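Long-range contacts in manganese-dependent ADP-ribose/CDP-alcohol diphosphatase (Danio rerio, PDB 2NXF), which probably hydrolyses ADP-ribose and CDP-alcohols such as CDP-choline to a nucleoside monophosphate and a phosphorylated product, using a dinuclear metal centre: residues Ser293-Thr298 / Lys309-Val314; Leu213-Asp217 / Leu252-Val258; Asn198-Ser202 / Leu241-His245. The contacts are given in a common frame with arbitrary orientation. Numbering follows the deposited sequence.

The three contacts belong to one calcineurin-like phosphoesterase fold. Contact 1 pairs neighbouring strands of the sheet that also holds strand 6-11, and is partly buried. Contacts 2 and 3 involve the other sheet's side of the molecule: their segments alternate along the chain, and both concern helices 203-219 and 245-253, contact 3 at their N-terminal ends and contact 2 towards their C-terminal ends. Contact 2 is also partly buried and lies away from the annotated sites. Contact 3 is buried beside the metal site, about 16 Å from contact 1 between nearest atoms, across the chain's centre. Backbone pairing dominates contact 1, a carboxylate contact 2, and a mixture of main-chain and amide bonds contact 3.

Contact 1 of 3, residues Ser293-Thr298 / Lys309-Val314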
ATOM      1  N   SER A 293      -2.384 -18.347 -12.096  1.00 24.34           N
ATOM      2  CA  SER A 293      -2.549 -16.945 -12.460  1.00 24.42           C
ATOM      3  C   SER A 293      -1.316 -16.141 -11.980  1.00 24.99           C
ATOM      4  O   SER A 293      -0.246 -16.720 -11.725  1.00 24.87           O
ATOM      5  CB  SER A 293      -3.891 -16.446 -11.873  1.00 25.31           C
ATOM      6  OG  SER A 293      -4.125 -15.087 -12.202  1.00 25.12           O
ATOM      7  N   HIS A 294      -1.431 -14.816 -11.887  1.00 23.58           N
ATOM      8  CA  HIS A 294      -0.345 -13.990 -11.352  1.00 23.94           C
ATOM      9  C   HIS A 294      -0.924 -12.656 -10.964  1.00 24.01           C
ATOM     10  O   HIS A 294      -2.077 -12.372 -11.280  1.00 24.42           O
ATOM     11  CB  HIS A 294       0.749 -13.741 -12.402  1.00 24.47           C
ATOM     12  CG  HIS A 294       2.146 -13.847 -11.863  1.00 25.16           C
ATOM     13  ND1 HIS A 294       2.511 -13.378 -10.620  1.00 27.04           N
ATOM     14  CD2 HIS A 294       3.268 -14.380 -12.411  1.00 28.39           C
ATOM     15  CE1 HIS A 294       3.798 -13.612 -10.423  1.00 27.35           C
ATOM     16  NE2 HIS A 294       4.279 -14.213 -11.496  1.00 28.66           N
ATOM     17  N   ALA A 295      -0.129 -11.861 -10.253  1.00 23.24           N
ATOM     18  CA  ALA A 295      -0.483 -10.458  -9.956  1.00 24.30           C
ATOM     19  C   ALA A 295       0.732  -9.653  -9.567  1.00 24.08           C
ATOM     20  O   ALA A 295       1.121  -9.616  -8.399  1.00 24.28           O
ATOM     21  CB  ALA A 295      -1.535 -10.379  -8.831  1.00 24.05           C
ATOM     22  N   PHE A 296       1.354  -9.019 -10.551  1.00 24.29           N
ATOM     23  CA  PHE A 296       2.377  -8.041 -10.261  1.00 23.48           C
ATOM     24  C   PHE A 296       2.539  -7.184 -11.505  1.00 23.98           C
ATOM     25  O   PHE A 296       1.888  -7.422 -12.528  1.00 23.99           O
ATOM     26  CB  PHE A 296       3.718  -8.695  -9.840  1.00 24.06           C
ATOM     27  CG  PHE A 296       4.524  -9.260 -10.992  1.00 22.52           C
ATOM     28  CD1 PHE A 296       5.631  -8.568 -11.507  1.00 25.74           C
ATOM     29  CD2 PHE A 296       4.196 -10.492 -11.547  1.00 24.64           C
ATOM     30  CE1 PHE A 296       6.386  -9.099 -12.582  1.00 25.14           C
ATOM     31  CE2 PHE A 296       4.958 -11.042 -12.612  1.00 24.91           C
ATOM     32  CZ  PHE A 296       6.043 -10.338 -13.131  1.00 25.92           C
ATOM     33  N   ALA A 297       3.377  -6.164 -11.409  1.00 23.42           N
ATOM     34  CA  ALA A 297       3.604  -5.320 -12.572  1.00 23.48           C
ATOM     35  C   ALA A 297       5.027  -4.773 -12.596  1.00 24.23           C
ATOM     36  O   ALA A 297       5.764  -4.853 -11.590  1.00 24.77           O
ATOM     37  CB  ALA A 297       2.592  -4.169 -12.566  1.00 24.10           C
ATOM     38  N   THR A 298       5.369  -4.167 -13.720  1.00 24.24           N
ATOM     39  CA  THR A 298       6.560  -3.341 -13.842  1.00 24.44           C
ATOM     40  C   THR A 298       6.111  -2.020 -14.449  1.00 24.87           C
ATOM     41  O   THR A 298       5.367  -2.011 -15.434  1.00 25.71           O
ATOM     42  CB  THR A 298       7.612  -3.993 -14.748  1.00 25.47           C
ATOM     43  OG1 THR A 298       7.891  -5.314 -14.257  1.00 26.14           O
ATOM     44  CG2 THR A 298       8.902  -3.164 -14.759  1.00 24.79           C
ATOM     45  N   LYS A 309       3.130  -2.458 -17.063  1.00 24.87           N
ATOM     46  CA  LYS A 309       2.955  -3.767 -17.688  1.00 24.78           C
ATOM     47  C   LYS A 309       2.575  -4.769 -16.607  1.00 25.56           C
ATOM     48  O   LYS A 309       3.390  -5.089 -15.723  1.00 25.58           O
ATOM     49  CB  LYS A 309       4.253  -4.192 -18.389  1.00 25.64           C
ATOM     50  CG  LYS A 309       4.730  -3.255 -19.515  1.00 27.07           C
ATOM     51  CD  LYS A 309       3.757  -3.174 -20.682  1.00 31.62           C
ATOM     52  CE  LYS A 309       3.752  -4.465 -21.478  1.00 33.45           C
ATOM     53  NZ  LYS A 309       2.859  -4.402 -22.662  1.00 36.03           N
ATOM     54  N   GLY A 310       1.316  -5.206 -16.637  1.00 24.52           N
ATOM     55  CA  GLY A 310       0.797  -6.105 -15.610  1.00 24.67           C
ATOM     56  C   GLY A 310       0.828  -7.530 -16.097  1.00 24.75           C
ATOM     57  O   GLY A 310       0.863  -7.776 -17.313  1.00 24.43           O
ATOM     58  N   ARG A 311       0.841  -8.459 -15.139  1.00 24.13           N
ATOM     59  CA  ARG A 311       0.766  -9.884 -15.415  1.00 25.29           C
ATOM     60  C   ARG A 311      -0.444 -10.480 -14.732  1.00 24.90           C
ATOM     61  O   ARG A 311      -0.797 -10.086 -13.621  1.00 25.59           O
ATOM     62  CB  ARG A 311       2.000 -10.612 -14.875  1.00 25.79           C
ATOM     63  CG  ARG A 311       3.242 -10.483 -15.719  1.00 25.93           C
ATOM     64  CD  ARG A 311       3.847  -9.083 -15.751  1.00 28.04           C
ATOM     65  NE  ARG A 311       5.275  -9.196 -16.036  1.00 29.84           N
ATOM     66  CZ  ARG A 311       6.161  -8.225 -15.859  1.00 30.18           C
ATOM     67  NH1 ARG A 311       5.776  -7.025 -15.438  1.00 28.41           N
ATOM     68  NH2 ARG A 311       7.438  -8.471 -16.104  1.00 32.12           N
ATOM     69  N   GLY A 312      -1.049 -11.457 -15.407  1.00 25.20           N
ATOM     70  CA  GLY A 312      -2.121 -12.242 -14.829  1.00 24.91           C
ATOM     71  C   GLY A 312      -3.345 -11.389 -14.572  1.00 25.13           C
ATOM     72  O   GLY A 312      -3.976 -10.907 -15.519  1.00 26.10           O
ATOM     73  N   ARG A 313      -3.669 -11.204 -13.293  1.00 24.82           N
ATOM     74  CA  ARG A 313      -4.850 -10.436 -12.888  1.00 24.76           C
ATOM     75  C   ARG A 313      -4.682  -8.924 -13.053  1.00 25.36           C
ATOM     76  O   ARG A 313      -5.680  -8.187 -13.010  1.00 25.19           O
ATOM     77  CB  ARG A 313      -5.230 -10.768 -11.440  1.00 24.06           C
ATOM     78  CG  ARG A 313      -5.548 -12.248 -11.260  1.00 25.16           C
ATOM     79  CD  ARG A 313      -5.903 -12.568  -9.822  1.00 27.99           C
ATOM     80  NE  ARG A 313      -6.944 -11.693  -9.312  1.00 32.04           N
ATOM     81  CZ  ARG A 313      -6.922 -11.075  -8.134  1.00 32.28           C
ATOM     82  NH1 ARG A 313      -5.913 -11.218  -7.275  1.00 32.85           N
ATOM     83  NH2 ARG A 313      -7.949 -10.306  -7.813  1.00 33.03           N
ATOM     84  N   VAL A 314      -3.433  -8.461 -13.203  1.00 24.69           N
ATOM     85  CA  VAL A 314      -3.167  -7.013 -13.332  1.00 24.46           C
ATOM     86  C   VAL A 314      -3.129  -6.608 -14.811  1.00 24.59           C
ATOM     87  O   VAL A 314      -2.283  -7.095 -15.578  1.00 25.87           O
ATOM     88  CB  VAL A 314      -1.827  -6.615 -12.700  1.00 23.99           C
ATOM     89  CG1 VAL A 314      -1.607  -5.085 -12.856  1.00 24.54           C
ATOM     90  CG2 VAL A 314      -1.752  -7.047 -11.239  1.00 25.19           C
TER
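This is an antiparallel strand pairing within a β hairpin, formed by strands 295-301 and 305-312 of the six-stranded sheet. The local strand axes approach to 4.7 Å at 159°. Regular pairing is clearest at the T298/K309 end: T298 N donates to K309 O (3.0 Å) and K309 N to T298 O (2.8 Å), making T298 and K309 a hydrogen-bonded pair, and A297 with G310 follows as a non-hydrogen-bonded pair whose CA atoms are 4.2 Å apart. R311 N reaches F296 O at 3.0 Å. Beyond it the chain bends through a type II' turn from R311 to V314, with G312 at positive phi; a CB there would collide with H294 O. The turn presents R313 N to H294 O in a nearly straight 2.8 Å bond.

F296, T298, K309 and R311 project to one face, where R311 folds back over F296: its CD lies 4.0 Å from the ring centroid in a CH-pi contact, and NH1 donates to T298 OG1 at 3.0 Å. The same guanidinium forms a salt bridge with E50, which also bonds T298, while F296 packs on helix 35-49 and meets the ring of W47. A297 points to the other face, its CB 4.3 Å from V314 CG1; V314 CG2 lies 4.1 Å from A295 CB. R313 is bound by T289 and the main-chain carbonyl of H267, whose side chain binds zinc. The chemistry thus joins main-chain pairing to an arginine held by an aromatic face and a carboxylate, tying the hairpin to helix 35-49 and to E50 just after it.

Contact 2 of 3, residues Leu213-Asp217 / Leu252-Val258; sequences LTLSD and LRSHQSV
A single carboxylate gathers most of the polar bonds here: D217, on helix 203-219, receives three direct hydrogen bonds from the turn that follows helix 245-253. Residues 213-217 are regular helix, with D217 N bonded to L213 O at 2.8 Å. The second segment runs out of helix 245-253, has H255 extended (phi/psi -134/117°), and makes a type I turn from H255 to V258, where strand 258-263 begins. Nearest CA atoms are L213 and H255 at 6.3 Å, and D217 and S257 at 5.0 Å.

D217 adopts m at chi1 with chi2 near -15°, which brings its carboxylate to the turn. OD1 accepts from S257 OG at 2.7 Å, with S257 in the p rotamer, and from S257 N at 3.1 Å. OD2 accepts from H255 ND1 at 2.7 Å and, weakly, from a water at 3.1 Å that in turn accepts from Q256 N at 2.9 Å. The H255 side chain (chi1 m, chi2 -75°) lays one ring face against L213, whose CB is 3.5 Å from the ring centroid in a CH-pi contact; the other ring nitrogen, NE2, is bonded to D210, one helical turn before T214. L213, in the mt rotamer, points toward the turn and sets CD1 3.8 Å from V258 CG2 and 4.1 Å from L252 CD2.

S257 also shares a backbone bond with V223 of strand 222-227. The contact lies where helix 245-253 returns to the sheet, in a β-α-β crossover that joins the parallel strands 222-227 and 258-263, as expected of the α/β architecture of calcineurin-like phosphoesterases.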
ATOM      1  N   LEU A 213       3.951  18.154  -2.208  1.00 22.48           N
ATOM      2  CA  LEU A 213       3.323  18.386  -3.514  1.00 22.79           C
ATOM      3  C   LEU A 213       3.424  19.817  -4.029  1.00 22.56           C
ATOM      4  O   LEU A 213       3.565  20.037  -5.233  1.00 22.42           O
ATOM      5  CB  LEU A 213       1.862  17.914  -3.486  1.00 22.69           C
ATOM      6  CG  LEU A 213       1.697  16.402  -3.234  1.00 23.71           C
ATOM      7  CD1 LEU A 213       0.211  16.038  -3.190  1.00 26.10           C
ATOM      8  CD2 LEU A 213       2.453  15.497  -4.255  1.00 24.73           C
ATOM      9  N   THR A 214       3.361  20.799  -3.126  1.00 22.20           N
ATOM     10  CA  THR A 214       3.561  22.201  -3.482  1.00 22.35           C
ATOM     11  C   THR A 214       4.962  22.389  -4.082  1.00 22.35           C
ATOM     12  O   THR A 214       5.127  23.014  -5.129  1.00 22.71           O
ATOM     13  CB  THR A 214       3.366  23.110  -2.256  1.00 22.66           C
ATOM     14  OG1 THR A 214       1.989  23.067  -1.838  1.00 24.45           O
ATOM     15  CG2 THR A 214       3.780  24.560  -2.557  1.00 20.69           C
ATOM     16  N   LEU A 215       5.961  21.805  -3.433  1.00 22.86           N
ATOM     17  CA  LEU A 215       7.320  21.936  -3.920  1.00 23.86           C
ATOM     18  C   LEU A 215       7.471  21.211  -5.259  1.00 22.72           C
ATOM     19  O   LEU A 215       8.061  21.763  -6.187  1.00 22.95           O
ATOM     20  CB  LEU A 215       8.321  21.458  -2.876  1.00 24.03           C
ATOM     21  CG  LEU A 215       8.372  22.295  -1.569  1.00 27.06           C
ATOM     22  CD1 LEU A 215       9.684  21.940  -0.913  1.00 32.38           C
ATOM     23  CD2 LEU A 215       8.300  23.802  -1.778  1.00 30.97           C
ATOM     24  N   SER A 216       6.885  20.017  -5.371  1.00 23.17           N
ATOM     25  CA  SER A 216       6.880  19.290  -6.651  1.00 22.90           C
ATOM     26  C   SER A 216       6.215  20.064  -7.784  1.00 22.37           C
ATOM     27  O   SER A 216       6.731  20.076  -8.907  1.00 23.35           O
ATOM     28  CB  SER A 216       6.240  17.928  -6.467  1.00 22.76           C
ATOM     29  OG  SER A 216       7.139  17.094  -5.750  1.00 24.74           O
ATOM     30  N   ASP A 217       5.115  20.761  -7.490  1.00 22.19           N
ATOM     31  CA  ASP A 217       4.467  21.629  -8.499  1.00 22.18           C
ATOM     32  C   ASP A 217       5.483  22.622  -9.065  1.00 22.44           C
ATOM     33  O   ASP A 217       5.636  22.767 -10.279  1.00 22.90           O
ATOM     34  CB  ASP A 217       3.303  22.446  -7.896  1.00 22.79           C
ATOM     35  CG  ASP A 217       2.107  21.584  -7.476  1.00 24.27           C
ATOM     36  OD1 ASP A 217       1.991  20.404  -7.878  1.00 24.58           O
ATOM     37  OD2 ASP A 217       1.261  22.114  -6.720  1.00 26.56           O
ATOM     38  N   LEU A 252      -4.736  15.962  -3.025  1.00 24.33           N
ATOM     39  CA  LEU A 252      -4.273  15.558  -4.361  1.00 24.11           C
ATOM     40  C   LEU A 252      -4.811  16.469  -5.448  1.00 24.80           C
ATOM     41  O   LEU A 252      -4.079  16.830  -6.381  1.00 24.55           O
ATOM     42  CB  LEU A 252      -4.677  14.121  -4.667  1.00 24.36           C
ATOM     43  CG  LEU A 252      -4.206  13.049  -3.684  1.00 22.96           C
ATOM     44  CD1 LEU A 252      -4.710  11.680  -4.148  1.00 26.21           C
ATOM     45  CD2 LEU A 252      -2.675  13.081  -3.505  1.00 24.32           C
ATOM     46  N   ARG A 253      -6.088  16.836  -5.327  1.00 24.63           N
ATOM     47  CA  ARG A 253      -6.764  17.661  -6.342  1.00 25.26           C
ATOM     48  C   ARG A 253      -6.222  19.094  -6.428  1.00 25.54           C
ATOM     49  O   ARG A 253      -6.460  19.795  -7.417  1.00 25.64           O
ATOM     50  CB  ARG A 253      -8.273  17.666  -6.104  1.00 25.46           C
ATOM     51  CG  ARG A 253      -8.894  16.295  -6.372  1.00 26.75           C
ATOM     52  CD  ARG A 253     -10.338  16.215  -5.909  1.00 29.13           C
ATOM     53  NE  ARG A 253     -10.947  14.949  -6.325  1.00 31.34           N
ATOM     54  CZ  ARG A 253     -11.974  14.369  -5.706  1.00 32.03           C
ATOM     55  NH1 ARG A 253     -12.501  14.927  -4.622  1.00 32.56           N
ATOM     56  NH2 ARG A 253     -12.471  13.230  -6.172  1.00 31.29           N
ATOM     57  N   SER A 254      -5.496  19.507  -5.386  1.00 25.22           N
ATOM     58  CA  SER A 254      -4.856  20.820  -5.302  1.00 26.67           C
ATOM     59  C   SER A 254      -3.531  20.912  -6.055  1.00 26.01           C
ATOM     60  O   SER A 254      -2.960  22.003  -6.166  1.00 26.59           O
ATOM     61  CB  SER A 254      -4.587  21.145  -3.826  1.00 26.93           C
ATOM     62  OG  SER A 254      -5.820  21.397  -3.166  1.00 32.93           O
ATOM     63  N   HIS A 255      -3.028  19.780  -6.550  1.00 25.37           N
ATOM     64  CA  HIS A 255      -1.665  19.731  -7.076  1.00 25.16           C
ATOM     65  C   HIS A 255      -1.541  19.027  -8.419  1.00 25.08           C
ATOM     66  O   HIS A 255      -1.768  17.810  -8.513  1.00 25.04           O
ATOM     67  CB  HIS A 255      -0.750  19.048  -6.057  1.00 24.82           C
ATOM     68  CG  HIS A 255      -0.668  19.779  -4.757  1.00 23.79           C
ATOM     69  ND1 HIS A 255       0.063  20.935  -4.604  1.00 25.39           N
ATOM     70  CD2 HIS A 255      -1.233  19.525  -3.550  1.00 24.77           C
ATOM     71  CE1 HIS A 255      -0.060  21.370  -3.360  1.00 26.37           C
ATOM     72  NE2 HIS A 255      -0.829  20.523  -2.698  1.00 25.31           N
ATOM     73  N   GLN A 256      -1.119  19.795  -9.430  1.00 25.60           N
ATOM     74  CA  GLN A 256      -0.912  19.236 -10.766  1.00 26.33           C
ATOM     75  C   GLN A 256       0.250  18.245 -10.862  1.00 25.51           C
ATOM     76  O   GLN A 256       0.321  17.457 -11.821  1.00 25.94           O
ATOM     77  CB  GLN A 256      -0.800  20.340 -11.828  1.00 26.98           C
ATOM     78  CG  GLN A 256      -2.153  20.963 -12.166  1.00 32.17           C
ATOM     79  CD  GLN A 256      -2.338  21.243 -13.654  1.00 37.76           C
ATOM     80  OE1 GLN A 256      -2.414  22.399 -14.070  1.00 40.86           O
ATOM     81  NE2 GLN A 256      -2.418  20.178 -14.463  1.00 41.38           N
ATOM     82  N   SER A 257       1.140  18.253  -9.869  1.00 24.33           N
ATOM     83  CA  SER A 257       2.288  17.339  -9.871  1.00 24.21           C
ATOM     84  C   SER A 257       1.920  15.877  -9.631  1.00 23.70           C
ATOM     85  O   SER A 257       2.717  14.989  -9.909  1.00 24.25           O
ATOM     86  CB  SER A 257       3.338  17.764  -8.838  1.00 24.26           C
ATOM     87  OG  SER A 257       2.765  17.809  -7.553  1.00 23.74           O
ATOM     88  N   VAL A 258       0.724  15.614  -9.103  1.00 23.75           N
ATOM     89  CA  VAL A 258       0.320  14.241  -8.822  1.00 23.87           C
ATOM     90  C   VAL A 258       0.138  13.470 -10.142  1.00 24.29           C
ATOM     91  O   VAL A 258      -0.654  13.869 -11.005  1.00 24.71           O
ATOM     92  CB  VAL A 258      -0.985  14.199  -8.022  1.00 23.04           C
ATOM     93  CG1 VAL A 258      -1.426  12.745  -7.787  1.00 23.52           C
ATOM     94  CG2 VAL A 258      -0.839  14.990  -6.692  1.00 23.39           C
TER
HETATM   95  O   HOH W   1      -0.796  22.633  -8.973  1.00 24.94           O

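Contact 3 of 3, residues Asn198-Ser202 / Leu241-His245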
ATOM      1  N   ASN A 198      -8.887  -0.863   8.730  1.00 24.90           N
ATOM      2  CA  ASN A 198      -8.492   0.346   8.032  1.00 25.15           C
ATOM      3  C   ASN A 198      -7.879   1.377   8.980  1.00 25.45           C
ATOM      4  O   ASN A 198      -7.684   1.124  10.171  1.00 25.84           O
ATOM      5  CB  ASN A 198      -9.670   0.948   7.253  1.00 25.40           C
ATOM      6  CG  ASN A 198     -10.131   0.058   6.131  1.00 25.02           C
ATOM      7  OD1 ASN A 198      -9.361  -0.773   5.612  1.00 25.51           O
ATOM      8  ND2 ASN A 198     -11.380   0.235   5.715  1.00 24.68           N
ATOM      9  N   GLY A 199      -7.584   2.540   8.431  1.00 25.33           N
ATOM     10  CA  GLY A 199      -6.948   3.597   9.184  1.00 25.06           C
ATOM     11  C   GLY A 199      -6.996   4.865   8.377  1.00 25.11           C
ATOM     12  O   GLY A 199      -7.550   4.897   7.273  1.00 26.01           O
ATOM     13  N   GLY A 200      -6.419   5.912   8.948  1.00 25.61           N
ATOM     14  CA  GLY A 200      -6.357   7.185   8.265  1.00 26.19           C
ATOM     15  C   GLY A 200      -5.022   7.892   8.400  1.00 26.27           C
ATOM     16  O   GLY A 200      -4.075   7.388   9.035  1.00 25.68           O
ATOM     17  N   PHE A 201      -4.986   9.098   7.832  1.00 25.28           N
ATOM     18  CA  PHE A 201      -3.764   9.903   7.779  1.00 25.67           C
ATOM     19  C   PHE A 201      -3.922  11.102   8.717  1.00 24.75           C
ATOM     20  O   PHE A 201      -4.900  11.861   8.616  1.00 25.58           O
ATOM     21  CB  PHE A 201      -3.537  10.381   6.338  1.00 25.26           C
ATOM     22  CG  PHE A 201      -3.565   9.258   5.318  1.00 26.40           C
ATOM     23  CD1 PHE A 201      -2.391   8.563   4.979  1.00 26.39           C
ATOM     24  CD2 PHE A 201      -4.770   8.900   4.690  1.00 26.96           C
ATOM     25  CE1 PHE A 201      -2.407   7.515   4.034  1.00 25.82           C
ATOM     26  CE2 PHE A 201      -4.809   7.835   3.740  1.00 26.01           C
ATOM     27  CZ  PHE A 201      -3.622   7.153   3.394  1.00 26.02           C
ATOM     28  N   SER A 202      -2.961  11.287   9.624  1.00 25.28           N
ATOM     29  CA  SER A 202      -3.041  12.410  10.567  1.00 24.61           C
ATOM     30  C   SER A 202      -2.928  13.766   9.848  1.00 25.03           C
ATOM     31  O   SER A 202      -2.390  13.841   8.724  1.00 25.69           O
ATOM     32  CB  SER A 202      -1.969  12.312  11.677  1.00 25.00           C
ATOM     33  OG  SER A 202      -0.676  12.621  11.163  1.00 25.71           O
ATOM     34  N   LEU A 241     -11.501   1.624   1.790  1.00 23.43           N
ATOM     35  CA  LEU A 241     -10.978   3.011   1.719  1.00 23.08           C
ATOM     36  C   LEU A 241     -10.417   3.479   3.059  1.00 23.52           C
ATOM     37  O   LEU A 241     -10.930   3.089   4.131  1.00 23.82           O
ATOM     38  CB  LEU A 241     -12.116   3.977   1.341  1.00 23.15           C
ATOM     39  CG  LEU A 241     -12.720   3.773  -0.053  1.00 22.04           C
ATOM     40  CD1 LEU A 241     -14.037   4.536  -0.199  1.00 22.98           C
ATOM     41  CD2 LEU A 241     -11.693   4.193  -1.116  1.00 24.92           C
ATOM     42  N   ALA A 242      -9.415   4.353   2.999  1.00 23.47           N
ATOM     43  CA  ALA A 242      -8.937   5.061   4.202  1.00 22.85           C
ATOM     44  C   ALA A 242     -10.057   5.797   4.913  1.00 22.99           C
ATOM     45  O   ALA A 242     -10.983   6.325   4.288  1.00 22.23           O
ATOM     46  CB  ALA A 242      -7.837   6.055   3.861  1.00 22.26           C
ATOM     47  N   TRP A 243      -9.969   5.840   6.237  1.00 23.02           N
ATOM     48  CA  TRP A 243     -10.981   6.545   7.026  1.00 22.56           C
ATOM     49  C   TRP A 243     -11.262   7.978   6.553  1.00 22.64           C
ATOM     50  O   TRP A 243     -12.428   8.378   6.403  1.00 22.85           O
ATOM     51  CB  TRP A 243     -10.584   6.590   8.505  1.00 23.75           C
ATOM     52  CG  TRP A 243     -10.601   5.261   9.218  1.00 23.42           C
ATOM     53  CD1 TRP A 243     -11.140   4.070   8.792  1.00 24.77           C
ATOM     54  CD2 TRP A 243     -10.072   5.017  10.524  1.00 24.08           C
ATOM     55  NE1 TRP A 243     -10.957   3.095   9.757  1.00 24.58           N
ATOM     56  CE2 TRP A 243     -10.282   3.651  10.820  1.00 24.88           C
ATOM     57  CE3 TRP A 243      -9.414   5.827  11.465  1.00 24.38           C
ATOM     58  CZ2 TRP A 243      -9.890   3.070  12.049  1.00 23.59           C
ATOM     59  CZ3 TRP A 243      -9.006   5.248  12.671  1.00 24.57           C
ATOM     60  CH2 TRP A 243      -9.249   3.888  12.953  1.00 23.95           C
ATOM     61  N   ASN A 244     -10.191   8.733   6.316  1.00 22.96           N
ATOM     62  CA  ASN A 244     -10.338  10.113   5.864  1.00 23.77           C
ATOM     63  C   ASN A 244      -9.908  10.244   4.414  1.00 23.37           C
ATOM     64  O   ASN A 244      -9.191  11.166   4.053  1.00 23.86           O
ATOM     65  CB  ASN A 244      -9.617  11.114   6.802  1.00 23.50           C
ATOM     66  CG  ASN A 244      -8.116  10.875   6.890  1.00 23.86           C
ATOM     67  OD1 ASN A 244      -7.629   9.773   6.662  1.00 23.39           O
ATOM     68  ND2 ASN A 244      -7.377  11.929   7.251  1.00 25.46           N
ATOM     69  N   HIS A 245     -10.402   9.330   3.578  1.00 23.59           N
ATOM     70  CA  HIS A 245      -9.997   9.305   2.166  1.00 23.92           C
ATOM     71  C   HIS A 245     -10.280  10.650   1.472  1.00 24.27           C
ATOM     72  O   HIS A 245      -9.492  11.084   0.634  1.00 24.03           O
ATOM     73  CB  HIS A 245     -10.672   8.138   1.418  1.00 24.15           C
ATOM     74  CG  HIS A 245     -12.151   8.319   1.222  1.00 25.02           C
ATOM     75  ND1 HIS A 245     -12.715   8.672   0.012  1.00 27.15           N
ATOM     76  CD2 HIS A 245     -13.177   8.226   2.098  1.00 26.29           C
ATOM     77  CE1 HIS A 245     -14.025   8.775   0.151  1.00 27.23           C
ATOM     78  NE2 HIS A 245     -14.331   8.512   1.408  1.00 28.52           N
TER
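Two hydrogen bonds of the N244 side-chain amide and one between backbones hold these segments together. N244 OD1 accepts from F201 N at 3.0 Å while its ND2 donates to F201 O at 2.8 Å, so the p rotamer pairs with both main-chain polar groups of one residue. W243 N donates to G199 O at 2.8 Å. N198 turns its amide elsewhere: OD1 accepts from H265 NE2, and ND2 bonds the carbonyls of I239 and R193.

H265 is a ligand of one zinc ion, with D60, N96 and H228, so N198 stands in the second shell of the dinuclear centre of this metallophosphoesterase. Both segments are irregular and each runs into a helix: S202 is the N-cap of helix 203-219, its OG accepting from Q205 N, and N244 occupies the N-cap position before helix 245-253, but its side chain is spent on F201 and makes no capping bond.

At G200 a CB would clash with N244 OD1, so the absence of a side chain allows the close approach. G199 CA sits over the face of the five-membered ring of W243, 3.8 Å from its centroid, in a CH-pi contact. N198 CB approaches W243 NE1 to 3.5 Å, a nitrogen bonded to the V195 carbonyl, while the indole packs on F194 and helix 162-174. F201 CE2 meets A242 CB at 3.5 Å, and the phenyl ring packs on L206 and A149.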